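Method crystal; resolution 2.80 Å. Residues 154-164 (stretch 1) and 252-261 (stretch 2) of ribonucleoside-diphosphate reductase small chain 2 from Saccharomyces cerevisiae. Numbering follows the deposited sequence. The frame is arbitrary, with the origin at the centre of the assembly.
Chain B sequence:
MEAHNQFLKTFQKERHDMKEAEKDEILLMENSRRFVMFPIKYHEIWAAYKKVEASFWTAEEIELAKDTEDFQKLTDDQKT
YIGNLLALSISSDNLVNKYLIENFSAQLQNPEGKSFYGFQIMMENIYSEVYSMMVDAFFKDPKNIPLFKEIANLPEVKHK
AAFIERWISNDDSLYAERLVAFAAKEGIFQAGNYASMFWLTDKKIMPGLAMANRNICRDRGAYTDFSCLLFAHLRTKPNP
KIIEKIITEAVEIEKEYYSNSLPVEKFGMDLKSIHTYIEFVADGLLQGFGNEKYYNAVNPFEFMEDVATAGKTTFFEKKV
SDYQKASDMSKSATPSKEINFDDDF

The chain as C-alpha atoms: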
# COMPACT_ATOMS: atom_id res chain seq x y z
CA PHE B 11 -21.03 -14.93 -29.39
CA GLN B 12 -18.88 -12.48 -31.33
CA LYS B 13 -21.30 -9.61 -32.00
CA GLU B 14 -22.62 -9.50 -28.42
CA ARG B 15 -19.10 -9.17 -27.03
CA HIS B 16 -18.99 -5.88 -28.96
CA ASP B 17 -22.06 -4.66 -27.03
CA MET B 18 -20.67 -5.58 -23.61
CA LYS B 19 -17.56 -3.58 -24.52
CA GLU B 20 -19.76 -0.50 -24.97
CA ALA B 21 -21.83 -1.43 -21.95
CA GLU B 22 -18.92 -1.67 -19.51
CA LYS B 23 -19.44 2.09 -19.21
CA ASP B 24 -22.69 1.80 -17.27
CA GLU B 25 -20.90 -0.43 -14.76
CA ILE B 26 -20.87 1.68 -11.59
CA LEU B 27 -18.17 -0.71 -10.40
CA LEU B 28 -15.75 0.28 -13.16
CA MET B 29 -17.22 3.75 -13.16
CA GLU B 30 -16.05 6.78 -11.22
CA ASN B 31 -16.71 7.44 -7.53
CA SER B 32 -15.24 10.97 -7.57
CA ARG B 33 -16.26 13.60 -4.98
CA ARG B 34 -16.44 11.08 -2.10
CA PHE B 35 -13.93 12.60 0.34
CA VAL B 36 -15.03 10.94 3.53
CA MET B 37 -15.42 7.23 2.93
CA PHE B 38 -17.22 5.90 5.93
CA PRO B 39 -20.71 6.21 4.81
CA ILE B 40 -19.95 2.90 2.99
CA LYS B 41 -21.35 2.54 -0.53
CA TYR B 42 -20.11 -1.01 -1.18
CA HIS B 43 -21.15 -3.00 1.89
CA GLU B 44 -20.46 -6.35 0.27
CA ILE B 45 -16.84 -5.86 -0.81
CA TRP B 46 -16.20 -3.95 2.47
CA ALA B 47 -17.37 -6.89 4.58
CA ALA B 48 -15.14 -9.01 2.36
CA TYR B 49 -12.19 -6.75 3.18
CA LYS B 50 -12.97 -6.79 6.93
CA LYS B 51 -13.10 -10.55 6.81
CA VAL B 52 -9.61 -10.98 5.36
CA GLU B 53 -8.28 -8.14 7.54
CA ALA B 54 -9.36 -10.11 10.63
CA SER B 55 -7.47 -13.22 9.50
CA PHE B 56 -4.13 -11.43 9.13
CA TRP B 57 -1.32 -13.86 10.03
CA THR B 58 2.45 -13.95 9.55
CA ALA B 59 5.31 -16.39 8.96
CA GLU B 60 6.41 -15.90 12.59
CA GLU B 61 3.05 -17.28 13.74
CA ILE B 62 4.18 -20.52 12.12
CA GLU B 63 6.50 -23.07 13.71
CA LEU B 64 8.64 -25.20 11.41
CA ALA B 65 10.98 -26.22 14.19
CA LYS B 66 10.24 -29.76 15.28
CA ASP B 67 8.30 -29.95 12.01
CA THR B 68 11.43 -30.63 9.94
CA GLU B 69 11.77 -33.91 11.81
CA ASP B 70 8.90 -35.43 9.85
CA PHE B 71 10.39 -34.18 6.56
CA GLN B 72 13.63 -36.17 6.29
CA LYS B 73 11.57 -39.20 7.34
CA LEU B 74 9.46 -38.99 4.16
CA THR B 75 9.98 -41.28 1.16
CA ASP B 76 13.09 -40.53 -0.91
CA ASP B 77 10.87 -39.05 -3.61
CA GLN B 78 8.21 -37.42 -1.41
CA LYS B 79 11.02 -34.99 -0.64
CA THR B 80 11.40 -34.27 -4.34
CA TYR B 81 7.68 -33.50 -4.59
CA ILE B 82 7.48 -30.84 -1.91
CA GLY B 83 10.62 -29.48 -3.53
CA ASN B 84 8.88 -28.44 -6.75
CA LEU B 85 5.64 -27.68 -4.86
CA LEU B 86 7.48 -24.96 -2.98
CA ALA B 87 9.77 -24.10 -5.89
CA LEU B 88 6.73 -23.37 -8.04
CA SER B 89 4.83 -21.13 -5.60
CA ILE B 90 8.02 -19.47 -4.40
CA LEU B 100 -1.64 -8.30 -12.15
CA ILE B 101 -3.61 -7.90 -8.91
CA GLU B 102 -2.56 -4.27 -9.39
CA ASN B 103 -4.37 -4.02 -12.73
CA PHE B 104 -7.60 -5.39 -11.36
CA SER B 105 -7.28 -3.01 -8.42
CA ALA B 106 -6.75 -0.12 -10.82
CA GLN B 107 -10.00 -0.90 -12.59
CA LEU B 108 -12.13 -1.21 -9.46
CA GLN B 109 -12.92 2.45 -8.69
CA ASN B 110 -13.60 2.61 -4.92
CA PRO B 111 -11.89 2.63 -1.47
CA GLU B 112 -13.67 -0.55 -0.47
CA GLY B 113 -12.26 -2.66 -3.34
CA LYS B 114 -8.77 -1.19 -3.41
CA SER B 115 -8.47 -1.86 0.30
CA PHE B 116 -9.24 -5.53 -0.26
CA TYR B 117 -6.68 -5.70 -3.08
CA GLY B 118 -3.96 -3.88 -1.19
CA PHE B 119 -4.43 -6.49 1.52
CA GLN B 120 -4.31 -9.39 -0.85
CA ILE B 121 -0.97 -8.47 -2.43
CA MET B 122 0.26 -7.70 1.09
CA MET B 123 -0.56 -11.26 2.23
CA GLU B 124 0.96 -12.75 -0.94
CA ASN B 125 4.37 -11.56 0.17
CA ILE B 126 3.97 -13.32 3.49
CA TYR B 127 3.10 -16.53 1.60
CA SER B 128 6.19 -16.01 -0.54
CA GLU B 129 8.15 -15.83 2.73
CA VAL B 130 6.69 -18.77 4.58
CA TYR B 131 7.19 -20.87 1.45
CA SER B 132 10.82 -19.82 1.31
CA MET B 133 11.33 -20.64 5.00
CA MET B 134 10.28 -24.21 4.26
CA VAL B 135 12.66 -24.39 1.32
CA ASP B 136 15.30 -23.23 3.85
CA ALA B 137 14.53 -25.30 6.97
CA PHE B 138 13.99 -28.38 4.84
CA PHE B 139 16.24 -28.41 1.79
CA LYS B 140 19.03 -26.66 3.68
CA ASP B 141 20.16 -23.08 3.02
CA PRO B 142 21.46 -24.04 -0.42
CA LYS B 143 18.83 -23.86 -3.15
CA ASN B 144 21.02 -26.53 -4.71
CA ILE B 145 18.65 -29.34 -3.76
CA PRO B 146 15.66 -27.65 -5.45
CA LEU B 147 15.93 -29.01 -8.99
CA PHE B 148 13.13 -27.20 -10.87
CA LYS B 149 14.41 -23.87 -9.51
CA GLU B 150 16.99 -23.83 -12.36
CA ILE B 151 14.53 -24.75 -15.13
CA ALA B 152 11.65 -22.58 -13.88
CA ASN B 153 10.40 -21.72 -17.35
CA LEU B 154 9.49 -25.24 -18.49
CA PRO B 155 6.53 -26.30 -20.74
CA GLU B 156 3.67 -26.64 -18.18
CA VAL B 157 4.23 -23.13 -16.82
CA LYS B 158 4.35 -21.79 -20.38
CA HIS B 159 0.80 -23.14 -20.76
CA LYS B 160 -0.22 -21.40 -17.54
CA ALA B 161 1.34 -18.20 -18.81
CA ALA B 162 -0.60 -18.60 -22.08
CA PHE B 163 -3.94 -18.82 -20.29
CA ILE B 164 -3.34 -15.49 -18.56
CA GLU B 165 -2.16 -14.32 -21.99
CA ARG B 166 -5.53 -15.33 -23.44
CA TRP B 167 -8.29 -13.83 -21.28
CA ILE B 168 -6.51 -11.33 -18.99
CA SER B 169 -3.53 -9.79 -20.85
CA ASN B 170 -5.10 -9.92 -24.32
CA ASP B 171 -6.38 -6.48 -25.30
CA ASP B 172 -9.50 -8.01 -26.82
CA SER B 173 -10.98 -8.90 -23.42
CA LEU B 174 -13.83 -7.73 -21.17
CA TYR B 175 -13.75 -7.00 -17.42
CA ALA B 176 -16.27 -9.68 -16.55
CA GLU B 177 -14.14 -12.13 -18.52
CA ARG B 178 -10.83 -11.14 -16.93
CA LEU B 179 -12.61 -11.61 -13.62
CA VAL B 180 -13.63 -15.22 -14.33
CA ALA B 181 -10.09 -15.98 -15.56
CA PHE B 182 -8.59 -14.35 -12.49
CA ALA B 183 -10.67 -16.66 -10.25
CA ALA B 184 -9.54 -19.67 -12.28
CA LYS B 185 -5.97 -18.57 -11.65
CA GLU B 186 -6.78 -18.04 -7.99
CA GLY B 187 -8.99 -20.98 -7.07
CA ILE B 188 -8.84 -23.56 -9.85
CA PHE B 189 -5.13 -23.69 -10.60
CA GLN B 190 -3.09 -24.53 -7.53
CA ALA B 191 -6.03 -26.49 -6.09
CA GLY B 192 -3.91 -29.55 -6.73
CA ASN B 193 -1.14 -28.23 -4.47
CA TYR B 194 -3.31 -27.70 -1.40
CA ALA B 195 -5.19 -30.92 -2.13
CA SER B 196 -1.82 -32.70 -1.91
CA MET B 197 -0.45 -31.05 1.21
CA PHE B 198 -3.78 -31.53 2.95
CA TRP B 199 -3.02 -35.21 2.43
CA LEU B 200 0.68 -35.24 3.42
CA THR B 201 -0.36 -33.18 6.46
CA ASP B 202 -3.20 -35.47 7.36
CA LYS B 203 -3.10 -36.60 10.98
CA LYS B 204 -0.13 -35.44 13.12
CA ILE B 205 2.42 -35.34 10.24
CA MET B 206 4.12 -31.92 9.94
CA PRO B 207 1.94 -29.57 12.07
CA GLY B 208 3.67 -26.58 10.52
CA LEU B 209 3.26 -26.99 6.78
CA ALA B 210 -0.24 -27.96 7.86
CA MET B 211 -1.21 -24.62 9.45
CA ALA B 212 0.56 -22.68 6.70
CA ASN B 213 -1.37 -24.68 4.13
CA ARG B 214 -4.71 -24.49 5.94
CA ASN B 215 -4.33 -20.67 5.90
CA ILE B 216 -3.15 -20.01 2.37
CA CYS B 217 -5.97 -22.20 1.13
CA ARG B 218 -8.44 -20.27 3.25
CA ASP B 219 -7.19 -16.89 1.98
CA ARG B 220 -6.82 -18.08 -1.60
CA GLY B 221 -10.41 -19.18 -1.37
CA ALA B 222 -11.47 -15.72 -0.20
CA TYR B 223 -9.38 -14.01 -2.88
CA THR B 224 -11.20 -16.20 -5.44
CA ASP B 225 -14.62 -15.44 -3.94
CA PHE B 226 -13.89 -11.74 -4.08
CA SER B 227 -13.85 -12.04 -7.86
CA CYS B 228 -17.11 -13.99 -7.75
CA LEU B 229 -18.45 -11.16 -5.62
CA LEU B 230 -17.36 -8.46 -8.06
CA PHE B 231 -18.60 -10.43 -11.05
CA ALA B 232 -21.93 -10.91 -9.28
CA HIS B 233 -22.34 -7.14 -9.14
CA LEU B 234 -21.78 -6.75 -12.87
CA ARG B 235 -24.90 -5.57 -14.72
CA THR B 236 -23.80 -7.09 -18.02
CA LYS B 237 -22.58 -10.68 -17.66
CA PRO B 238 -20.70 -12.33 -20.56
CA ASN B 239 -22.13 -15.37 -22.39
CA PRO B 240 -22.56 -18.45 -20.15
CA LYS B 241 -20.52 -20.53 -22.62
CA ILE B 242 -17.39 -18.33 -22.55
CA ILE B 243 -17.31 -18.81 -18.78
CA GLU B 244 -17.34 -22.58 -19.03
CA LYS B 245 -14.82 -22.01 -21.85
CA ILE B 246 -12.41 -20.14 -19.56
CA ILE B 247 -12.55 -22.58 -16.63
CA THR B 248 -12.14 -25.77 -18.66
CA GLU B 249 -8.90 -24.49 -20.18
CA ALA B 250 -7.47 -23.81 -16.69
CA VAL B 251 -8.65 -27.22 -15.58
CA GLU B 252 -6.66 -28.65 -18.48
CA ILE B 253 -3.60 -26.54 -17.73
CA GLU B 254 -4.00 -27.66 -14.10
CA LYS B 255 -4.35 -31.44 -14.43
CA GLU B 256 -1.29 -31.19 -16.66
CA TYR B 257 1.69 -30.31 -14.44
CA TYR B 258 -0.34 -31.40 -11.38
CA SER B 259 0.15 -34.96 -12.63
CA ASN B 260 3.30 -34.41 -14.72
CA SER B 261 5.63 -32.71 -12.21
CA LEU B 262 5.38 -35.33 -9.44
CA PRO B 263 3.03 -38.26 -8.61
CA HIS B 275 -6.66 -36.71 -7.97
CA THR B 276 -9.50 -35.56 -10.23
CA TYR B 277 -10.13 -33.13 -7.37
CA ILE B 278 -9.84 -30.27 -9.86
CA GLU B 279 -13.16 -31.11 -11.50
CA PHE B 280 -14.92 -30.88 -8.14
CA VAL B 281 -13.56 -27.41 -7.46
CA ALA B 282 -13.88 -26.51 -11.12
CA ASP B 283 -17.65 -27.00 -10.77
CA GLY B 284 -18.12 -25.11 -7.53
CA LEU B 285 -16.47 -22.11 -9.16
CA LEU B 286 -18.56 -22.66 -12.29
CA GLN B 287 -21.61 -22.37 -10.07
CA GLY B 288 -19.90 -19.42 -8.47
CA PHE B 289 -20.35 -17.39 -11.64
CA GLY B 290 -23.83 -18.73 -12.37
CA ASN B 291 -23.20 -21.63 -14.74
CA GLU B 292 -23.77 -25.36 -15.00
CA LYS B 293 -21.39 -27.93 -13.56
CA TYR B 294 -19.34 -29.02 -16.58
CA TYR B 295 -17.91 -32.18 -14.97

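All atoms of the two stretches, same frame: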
# COMPACT_ATOMS: atom_id res chain seq x y z
N LEU B 154 9.60 -23.97 -17.79
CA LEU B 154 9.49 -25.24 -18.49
C LEU B 154 8.05 -25.41 -18.98
O LEU B 154 7.11 -24.95 -18.32
CB LEU B 154 9.88 -26.38 -17.54
CG LEU B 154 10.78 -27.48 -18.13
CD1 LEU B 154 12.03 -26.85 -18.75
CD2 LEU B 154 11.16 -28.47 -17.04
N PRO B 155 7.84 -26.06 -20.13
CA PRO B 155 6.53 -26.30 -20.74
C PRO B 155 5.24 -25.98 -19.95
O PRO B 155 4.57 -24.98 -20.23
CB PRO B 155 6.63 -27.75 -21.17
CG PRO B 155 8.02 -27.76 -21.76
CD PRO B 155 8.86 -26.91 -20.78
N GLU B 156 4.89 -26.82 -18.98
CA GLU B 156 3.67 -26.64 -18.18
C GLU B 156 3.39 -25.20 -17.74
O GLU B 156 2.25 -24.74 -17.81
CB GLU B 156 3.72 -27.56 -16.96
CG GLU B 156 3.55 -29.04 -17.29
CD GLU B 156 4.26 -29.46 -18.57
OE1 GLU B 156 3.80 -29.11 -19.67
OE2 GLU B 156 5.30 -30.15 -18.47
N VAL B 157 4.41 -24.51 -17.26
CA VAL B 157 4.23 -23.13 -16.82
C VAL B 157 3.93 -22.25 -18.03
O VAL B 157 3.14 -21.32 -17.93
CB VAL B 157 5.50 -22.58 -16.13
CG1 VAL B 157 6.65 -22.50 -17.11
CG2 VAL B 157 5.22 -21.19 -15.57
N LYS B 158 4.56 -22.56 -19.16
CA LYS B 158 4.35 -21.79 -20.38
C LYS B 158 2.89 -21.85 -20.80
O LYS B 158 2.38 -20.92 -21.44
CB LYS B 158 5.23 -22.32 -21.52
CG LYS B 158 6.62 -21.68 -21.61
CD LYS B 158 7.39 -22.24 -22.81
CE LYS B 158 8.63 -21.42 -23.13
NZ LYS B 158 8.30 -20.04 -23.59
N HIS B 159 2.21 -22.94 -20.44
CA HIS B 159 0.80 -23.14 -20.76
C HIS B 159 -0.06 -22.32 -19.79
O HIS B 159 -1.14 -21.84 -20.14
CB HIS B 159 0.44 -24.62 -20.63
CG HIS B 159 1.21 -25.51 -21.56
ND1 HIS B 159 1.06 -25.47 -22.93
CD2 HIS B 159 2.15 -26.45 -21.31
CE1 HIS B 159 1.87 -26.35 -23.48
NE2 HIS B 159 2.55 -26.96 -22.53
N LYS B 160 0.44 -22.18 -18.57
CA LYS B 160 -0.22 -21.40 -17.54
C LYS B 160 -0.11 -19.95 -17.97
O LYS B 160 -1.08 -19.20 -17.97
CB LYS B 160 0.49 -21.61 -16.19
CG LYS B 160 0.08 -20.63 -15.08
CD LYS B 160 0.82 -20.90 -13.76
CE LYS B 160 0.34 -22.18 -13.08
NZ LYS B 160 0.98 -22.40 -11.75
N ALA B 161 1.09 -19.56 -18.38
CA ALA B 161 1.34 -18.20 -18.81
C ALA B 161 0.50 -17.84 -20.03
O ALA B 161 0.15 -16.67 -20.22
CB ALA B 161 2.82 -18.02 -19.11
N ALA B 162 0.18 -18.84 -20.86
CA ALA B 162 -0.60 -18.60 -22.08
C ALA B 162 -2.05 -18.29 -21.74
O ALA B 162 -2.67 -17.43 -22.36
CB ALA B 162 -0.54 -19.81 -23.00
N PHE B 163 -2.57 -19.01 -20.75
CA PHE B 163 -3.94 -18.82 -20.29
C PHE B 163 -4.13 -17.36 -19.88
O PHE B 163 -5.03 -16.68 -20.36
CB PHE B 163 -4.23 -19.77 -19.13
CG PHE B 163 -5.59 -19.59 -18.52
CD1 PHE B 163 -5.77 -18.79 -17.39
CD2 PHE B 163 -6.69 -20.26 -19.05
CE1 PHE B 163 -7.02 -18.65 -16.81
CE2 PHE B 163 -7.94 -20.13 -18.47
CZ PHE B 163 -8.10 -19.32 -17.34
N ILE B 164 -3.26 -16.87 -18.99
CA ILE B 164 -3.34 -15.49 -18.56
C ILE B 164 -3.12 -14.57 -19.77
O ILE B 164 -3.56 -13.42 -19.79
CB ILE B 164 -2.29 -15.17 -17.46
CG1 ILE B 164 -2.56 -16.05 -16.24
CG2 ILE B 164 -2.35 -13.70 -17.08
CD1 ILE B 164 -1.58 -15.83 -15.09
N GLU B 252 -7.56 -27.86 -17.66
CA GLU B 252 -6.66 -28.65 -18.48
C GLU B 252 -5.22 -28.29 -18.15
O GLU B 252 -4.37 -29.17 -17.99
CB GLU B 252 -6.92 -28.41 -19.97
CG GLU B 252 -8.28 -28.90 -20.47
CD GLU B 252 -8.54 -28.51 -21.92
OE1 GLU B 252 -9.69 -28.68 -22.39
OE2 GLU B 252 -7.60 -28.03 -22.59
N ILE B 253 -4.95 -26.99 -18.05
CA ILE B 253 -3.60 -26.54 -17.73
C ILE B 253 -3.25 -26.94 -16.30
O ILE B 253 -2.07 -26.95 -15.93
CB ILE B 253 -3.47 -25.00 -17.87
CG1 ILE B 253 -3.95 -24.54 -19.26
CG2 ILE B 253 -2.02 -24.58 -17.68
CD1 ILE B 253 -3.78 -23.05 -19.51
N GLU B 254 -4.25 -27.26 -15.49
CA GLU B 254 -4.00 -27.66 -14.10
C GLU B 254 -3.66 -29.14 -13.99
O GLU B 254 -2.61 -29.49 -13.47
CB GLU B 254 -5.21 -27.36 -13.21
CG GLU B 254 -5.20 -28.07 -11.84
CD GLU B 254 -3.93 -27.81 -11.03
OE1 GLU B 254 -3.36 -26.70 -11.14
OE2 GLU B 254 -3.51 -28.71 -10.26
N LYS B 255 -4.56 -30.00 -14.47
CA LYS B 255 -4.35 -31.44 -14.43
C LYS B 255 -2.96 -31.75 -14.95
O LYS B 255 -2.24 -32.59 -14.40
CB LYS B 255 -5.38 -32.14 -15.31
CG LYS B 255 -6.81 -31.78 -14.98
CD LYS B 255 -7.78 -32.21 -16.08
CE LYS B 255 -7.45 -31.53 -17.41
NZ LYS B 255 -8.51 -31.71 -18.45
N GLU B 256 -2.59 -31.04 -16.01
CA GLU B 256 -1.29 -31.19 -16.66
C GLU B 256 -0.14 -31.35 -15.66
O GLU B 256 0.12 -32.45 -15.17
CB GLU B 256 -1.04 -30.00 -17.58
CG GLU B 256 0.26 -30.08 -18.34
CD GLU B 256 0.45 -28.88 -19.23
OE1 GLU B 256 -0.41 -28.66 -20.11
OE2 GLU B 256 1.46 -28.16 -19.06
N TYR B 257 0.55 -30.25 -15.35
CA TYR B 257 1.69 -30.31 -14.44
C TYR B 257 1.37 -30.91 -13.06
O TYR B 257 2.26 -31.43 -12.38
CB TYR B 257 2.35 -28.92 -14.30
CG TYR B 257 1.57 -27.82 -13.60
CD1 TYR B 257 1.31 -27.87 -12.23
CD2 TYR B 257 1.14 -26.69 -14.30
CE1 TYR B 257 0.65 -26.83 -11.58
CE2 TYR B 257 0.48 -25.64 -13.66
CZ TYR B 257 0.24 -25.72 -12.30
OH TYR B 257 -0.41 -24.70 -11.64
N TYR B 258 0.10 -30.86 -12.66
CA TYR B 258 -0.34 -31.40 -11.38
C TYR B 258 -0.11 -32.91 -11.34
O TYR B 258 0.05 -33.49 -10.26
CB TYR B 258 -1.82 -31.07 -11.16
CG TYR B 258 -2.51 -31.96 -10.16
CD1 TYR B 258 -2.04 -32.08 -8.85
CD2 TYR B 258 -3.61 -32.72 -10.54
CE1 TYR B 258 -2.65 -32.94 -7.95
CE2 TYR B 258 -4.24 -33.58 -9.64
CZ TYR B 258 -3.75 -33.69 -8.35
OH TYR B 258 -4.35 -34.57 -7.47
N SER B 259 -0.08 -33.53 -12.51
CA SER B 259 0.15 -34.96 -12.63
C SER B 259 1.29 -35.25 -13.61
O SER B 259 1.38 -36.34 -14.17
CB SER B 259 -1.13 -35.67 -13.09
OG SER B 259 -0.94 -37.08 -13.15
N ASN B 260 2.15 -34.26 -13.82
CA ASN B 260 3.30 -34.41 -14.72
C ASN B 260 4.59 -34.00 -13.99
O ASN B 260 5.68 -34.46 -14.34
CB ASN B 260 3.11 -33.55 -15.98
CG ASN B 260 4.34 -33.56 -16.88
OD1 ASN B 260 5.39 -33.05 -16.51
ND2 ASN B 260 4.20 -34.13 -18.07
N SER B 261 4.46 -33.14 -12.98
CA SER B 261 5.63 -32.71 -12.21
C SER B 261 6.02 -33.88 -11.31
O SER B 261 7.10 -34.47 -11.47
CB SER B 261 5.30 -31.49 -11.35
OG SER B 261 4.43 -31.82 -10.28

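Two helical segments, at least 90 residues apart in sequence wherever they touch, pack here nearly antiparallel, with an angle of 164° between their directions and axes 9.6 Å apart at closest approach. The contact is modest, 436 Å² counting both sides, and most of it is carried by Glu156, Ile253 and Tyr257. In this antiparallel arrangement Glu156 lies across from Tyr257 (CA to CA, 5.6 Å), and one turn further along, Lys160 lies across from Ile253 (CA to CA, 6.2 Å).

Ile253 is the apolar anchor. Its CA-to-CB bond points toward the first helix, and with chi1 in m and chi2 in t its CD1 extends to 3.3 Å from CB of Phe163 and 3.0 Å from the backbone O of His159, a tight fit. Its other branch, CG2, rests 3.6 Å from Lys160 N and 3.8 Å from His159 CB. A beta-branched residue suits this place because its two arms cover neighbouring turns of the opposing helix at once, touching backbone as well as side chains. Phe163, buried, with its CA-to-CB bond toward the second helix, closes this end of the contact.

Glu156 covers the most surface of all. Its CA-to-CB bond also points toward the second helix, and chi2 in p bends the chain beyond it, so that the methylene carbon CG lies 3.2 Å from CB of Tyr257. The aliphatic part of an acidic residue thus serves as packing material while the carboxylate lies among polar groups. There its OE1 is 2.6 Å from OE2 of Glu256, and the model does not settle how the two acids share this approach. His159, at the exposed margin, brings CD2 to 2.9 Å from the same Glu256 OE2. Beyond the helix, Asn260 contributes a lesser contact, its OD1 3.5 Å from Glu156 OE2; these are two acceptors, not a hydrogen bond.

Tyr257 joins packing to polarity. Chi1 in p carries its buried ring along the first helix, and the phenol reaches Lys160, whose NZ donates a hydrogen bond to Tyr257 OH at 2.7 Å, the one hydrogen bond assigned between the stretches. The CA-to-CB bond of Lys160 points sideways, yet its long chain, with only chi3 leaving t, brings the amine close. The rule to read is economical: a branched aliphatic at one end, a bent acid packed through its methylenes at the other, and a tyrosine whose hydroxyl gives a lysine a specific partner.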